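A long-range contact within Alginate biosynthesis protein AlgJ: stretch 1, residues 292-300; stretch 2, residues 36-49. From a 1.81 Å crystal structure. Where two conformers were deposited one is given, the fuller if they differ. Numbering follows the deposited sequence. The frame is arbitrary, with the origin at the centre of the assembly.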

# COMPACT_ATOMS: atom_id res chain seq x y z
N TRP A 292 20.41 9.31 -12.66
CA TRP A 292 19.18 9.72 -12.02
C TRP A 292 19.02 9.05 -10.67
O TRP A 292 18.58 9.68 -9.70
CB TRP A 292 17.98 9.43 -12.91
CG TRP A 292 16.74 10.00 -12.31
CD1 TRP A 292 16.57 11.28 -11.85
CD2 TRP A 292 15.52 9.32 -12.08
NE1 TRP A 292 15.30 11.44 -11.35
CE2 TRP A 292 14.63 10.25 -11.49
CE3 TRP A 292 15.08 8.02 -12.32
CZ2 TRP A 292 13.32 9.91 -11.14
CZ3 TRP A 292 13.79 7.69 -11.97
CH2 TRP A 292 12.92 8.63 -11.39
N ILE A 293 19.40 7.78 -10.60
CA ILE A 293 19.36 7.08 -9.33
C ILE A 293 20.25 7.81 -8.33
O ILE A 293 19.85 8.01 -7.18
CB ILE A 293 19.80 5.60 -9.49
CG1 ILE A 293 18.75 4.85 -10.31
CG2 ILE A 293 20.01 4.95 -8.11
CD1 ILE A 293 19.17 3.43 -10.70
N ALA A 294 21.42 8.25 -8.79
CA ALA A 294 22.38 8.95 -7.96
C ALA A 294 21.79 10.25 -7.40
O ALA A 294 22.01 10.59 -6.24
CB ALA A 294 23.66 9.26 -8.74
N GLN A 295 21.06 10.96 -8.25
CA GLN A 295 20.45 12.23 -7.87
C GLN A 295 19.46 12.04 -6.73
O GLN A 295 19.42 12.82 -5.77
CB GLN A 295 19.74 12.87 -9.06
CG GLN A 295 20.67 13.43 -10.10
CD GLN A 295 19.96 14.36 -11.05
OE1 GLN A 295 18.75 14.57 -10.94
NE2 GLN A 295 20.71 14.92 -11.99
N LEU A 296 18.66 10.99 -6.84
CA LEU A 296 17.65 10.65 -5.85
C LEU A 296 18.29 10.35 -4.51
O LEU A 296 17.84 10.84 -3.48
CB LEU A 296 16.81 9.46 -6.32
CG LEU A 296 15.74 9.70 -7.39
CD1 LEU A 296 15.15 8.39 -7.89
CD2 LEU A 296 14.63 10.59 -6.83
N LYS A 297 19.36 9.57 -4.51
CA LYS A 297 19.98 9.17 -3.26
C LYS A 297 20.76 10.32 -2.62
O LYS A 297 20.93 10.35 -1.41
CB LYS A 297 20.89 7.96 -3.47
CG LYS A 297 20.13 6.67 -3.78
CD LYS A 297 21.11 5.54 -4.13
CE LYS A 297 22.35 5.63 -3.24
NZ LYS A 297 23.29 4.49 -3.41
N ASN A 298 21.22 11.25 -3.45
CA ASN A 298 22.08 12.33 -2.96
C ASN A 298 21.34 13.65 -2.80
O ASN A 298 21.97 14.71 -2.74
CB ASN A 298 23.27 12.55 -3.91
CG ASN A 298 24.14 11.32 -4.07
OD1 ASN A 298 24.00 10.35 -3.32
ND2 ASN A 298 25.05 11.36 -5.03
N SER A 299 20.01 13.59 -2.73
CA SER A 299 19.19 14.80 -2.75
C SER A 299 19.43 15.73 -1.56
O SER A 299 19.08 16.91 -1.62
CB SER A 299 17.70 14.43 -2.81
OG SER A 299 17.32 13.68 -1.67
N ARG A 300 20.02 15.20 -0.49
CA ARG A 300 20.37 16.02 0.67
C ARG A 300 21.81 16.52 0.58
O ARG A 300 22.61 15.97 -0.18
CB ARG A 300 20.18 15.22 1.97
CG ARG A 300 18.77 14.68 2.17
CD ARG A 300 17.80 15.76 2.59
NE ARG A 300 16.40 15.37 2.40
CZ ARG A 300 15.59 14.94 3.37
NH1 ARG A 300 16.02 14.85 4.62
NH2 ARG A 300 14.33 14.62 3.08
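Stretch 2 (36-49) QENLALIRGVRDTL

Stretch 2 is helical throughout, from Gln36 to Leu49, and crosses the helix of stretch 1 (292-297) nearly at right angles: the N-to-C directions differ by 85°, and the axes approach to 8.1 Å. The backbones come closest where Leu296 meets Gly44, with their CA atoms 4.1 Å apart; Lys297 faces Ala40, CA to CA 5.2 Å. Glycine makes this approach possible. Leu296 O lies 3.0 Å from Gly44 CA in a CA-H...O contact, and an ideal CB on Gly44 would come within 2.0 Å of that same oxygen, a clash.

Three residues supply most of the surface that stretch 1 buries here. Leu296 (chi1 m, chi2 t) places its side chain as a knob among Leu41, Gly44, Val45 and Thr48; its CB is 4.1 Å from Leu41 CD2, and its CD2 is 4.4 Å from Val45 CG2 and 3.4 Å from Thr48 OG1, a hydroxyl already donating to Gly44 O within its own helix (2.9 Å). Lys297 runs its aliphatic part over Ala40 and Leu41, with CG 4.2 Å from Ala40 CB and 3.7 Å from Leu41 CD2, and ends in a salt bridge to Glu37, NZ to OE2 2.5 Å. Beyond the helix, Arg300 grips Asp47 through two hydrogen bonds of a salt bridge, NE to Asp47 OD2 (2.8 Å) and NH2 to Asp47 OD1 (2.9 Å), the carboxylate lying at the edge of the guanidinium. Arg43 CG covers one face of that group, 3.3 Å from Arg300 NH2.

Ser299 adds a hydrogen bond from OG to Asp47 OD2 (2.5 Å), so this oxygen accepts from two residues of stretch 1. Arg46 also bridges to Asp47, NH1 to OD1 at 3.1 Å, bringing a second positive charge to the same carboxylate.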

# COMPACT_ATOMS: atom_id res chain seq x y z
N GLN A 36 18.27 0.34 3.95
CA GLN A 36 19.00 1.60 3.84
C GLN A 36 18.82 2.17 2.44
O GLN A 36 18.50 3.35 2.25
CB GLN A 36 20.49 1.40 4.15
CG GLN A 36 21.39 2.60 3.84
CD GLN A 36 22.86 2.35 4.17
OE1 GLN A 36 23.33 1.21 4.15
NE2 GLN A 36 23.58 3.42 4.47
N GLU A 37 19.01 1.30 1.45
CA GLU A 37 19.04 1.71 0.05
C GLU A 37 17.64 2.20 -0.35
O GLU A 37 17.48 3.31 -0.90
CB GLU A 37 19.53 0.55 -0.81
CG GLU A 37 20.20 0.92 -2.11
CD GLU A 37 21.41 1.86 -1.97
OE1 GLU A 37 22.11 1.84 -0.93
OE2 GLU A 37 21.67 2.62 -2.93
N ASN A 38 16.62 1.40 -0.03
CA ASN A 38 15.24 1.79 -0.30
C ASN A 38 14.84 3.09 0.42
O ASN A 38 14.12 3.91 -0.15
CB ASN A 38 14.27 0.67 0.06
CG ASN A 38 14.27 -0.44 -0.96
OD1 ASN A 38 14.56 -0.21 -2.14
ND2 ASN A 38 13.97 -1.66 -0.52
N LEU A 39 15.28 3.28 1.67
CA LEU A 39 14.95 4.51 2.38
C LEU A 39 15.61 5.73 1.73
O LEU A 39 15.02 6.82 1.71
CB LEU A 39 15.38 4.42 3.84
CG LEU A 39 14.48 3.50 4.65
CD1 LEU A 39 15.21 2.97 5.91
CD2 LEU A 39 13.17 4.20 5.02
N ALA A 40 16.82 5.57 1.22
CA ALA A 40 17.50 6.68 0.55
C ALA A 40 16.73 7.04 -0.71
O ALA A 40 16.61 8.22 -1.07
CB ALA A 40 18.96 6.33 0.23
N LEU A 41 16.18 6.04 -1.38
CA LEU A 41 15.35 6.30 -2.56
C LEU A 41 14.02 6.95 -2.21
O LEU A 41 13.56 7.86 -2.91
CB LEU A 41 15.13 5.02 -3.35
CG LEU A 41 16.42 4.54 -4.01
CD1 LEU A 41 16.25 3.14 -4.57
CD2 LEU A 41 16.81 5.54 -5.10
N ILE A 42 13.38 6.50 -1.13
CA ILE A 42 12.15 7.13 -0.68
C ILE A 42 12.37 8.61 -0.34
O ILE A 42 11.56 9.47 -0.69
CB ILE A 42 11.58 6.41 0.57
CG1 ILE A 42 11.05 5.03 0.17
CG2 ILE A 42 10.51 7.27 1.25
CD1 ILE A 42 10.78 4.12 1.39
N ARG A 43 13.47 8.89 0.35
CA ARG A 43 13.81 10.25 0.72
C ARG A 43 14.06 11.12 -0.53
O ARG A 43 13.66 12.29 -0.58
CB ARG A 43 15.04 10.25 1.63
CG ARG A 43 15.42 11.62 2.15
CD ARG A 43 16.91 11.84 2.11
NE ARG A 43 17.66 10.92 2.95
CZ ARG A 43 18.69 10.19 2.54
NH1 ARG A 43 19.31 9.37 3.39
NH2 ARG A 43 19.11 10.28 1.28
N GLY A 44 14.71 10.54 -1.53
CA GLY A 44 14.97 11.26 -2.77
C GLY A 44 13.68 11.56 -3.51
O GLY A 44 13.52 12.63 -4.11
N VAL A 45 12.75 10.62 -3.47
CA VAL A 45 11.44 10.83 -4.06
C VAL A 45 10.71 11.97 -3.35
O VAL A 45 10.17 12.87 -4.01
CB VAL A 45 10.59 9.55 -4.01
CG1 VAL A 45 9.15 9.88 -4.27
CG2 VAL A 45 11.14 8.52 -5.03
N ARG A 46 10.72 11.96 -2.02
CA ARG A 46 10.12 13.05 -1.23
C ARG A 46 10.69 14.41 -1.63
O ARG A 46 9.96 15.39 -1.79
CB ARG A 46 10.35 12.83 0.26
CG ARG A 46 9.85 13.95 1.15
CD ARG A 46 11.01 14.61 1.91
NE ARG A 46 10.56 15.67 2.81
CZ ARG A 46 10.80 16.97 2.62
NH1 ARG A 46 11.51 17.36 1.56
NH2 ARG A 46 10.36 17.87 3.48
N ASP A 47 12.01 14.47 -1.78
CA ASP A 47 12.66 15.74 -2.10
C ASP A 47 12.31 16.18 -3.53
O ASP A 47 12.09 17.38 -3.79
CB ASP A 47 14.18 15.62 -1.94
CG ASP A 47 14.63 15.48 -0.49
OD1 ASP A 47 13.81 15.66 0.45
OD2 ASP A 47 15.82 15.19 -0.29
N THR A 48 12.28 15.22 -4.45
CA THR A 48 11.92 15.49 -5.85
C THR A 48 10.48 16.04 -5.97
O THR A 48 10.23 17.05 -6.65
CB THR A 48 12.06 14.22 -6.70
OG1 THR A 48 13.43 13.81 -6.72
CG2 THR A 48 11.57 14.45 -8.13
N LEU A 49 9.54 15.39 -5.28
CA LEU A 49 8.16 15.84 -5.25
C LEU A 49 8.08 17.26 -4.71
O LEU A 49 7.42 18.12 -5.29
CB LEU A 49 7.28 14.91 -4.42
CG LEU A 49 7.03 13.53 -5.06
CD1 LEU A 49 6.31 12.59 -4.09
CD2 LEU A 49 6.19 13.66 -6.32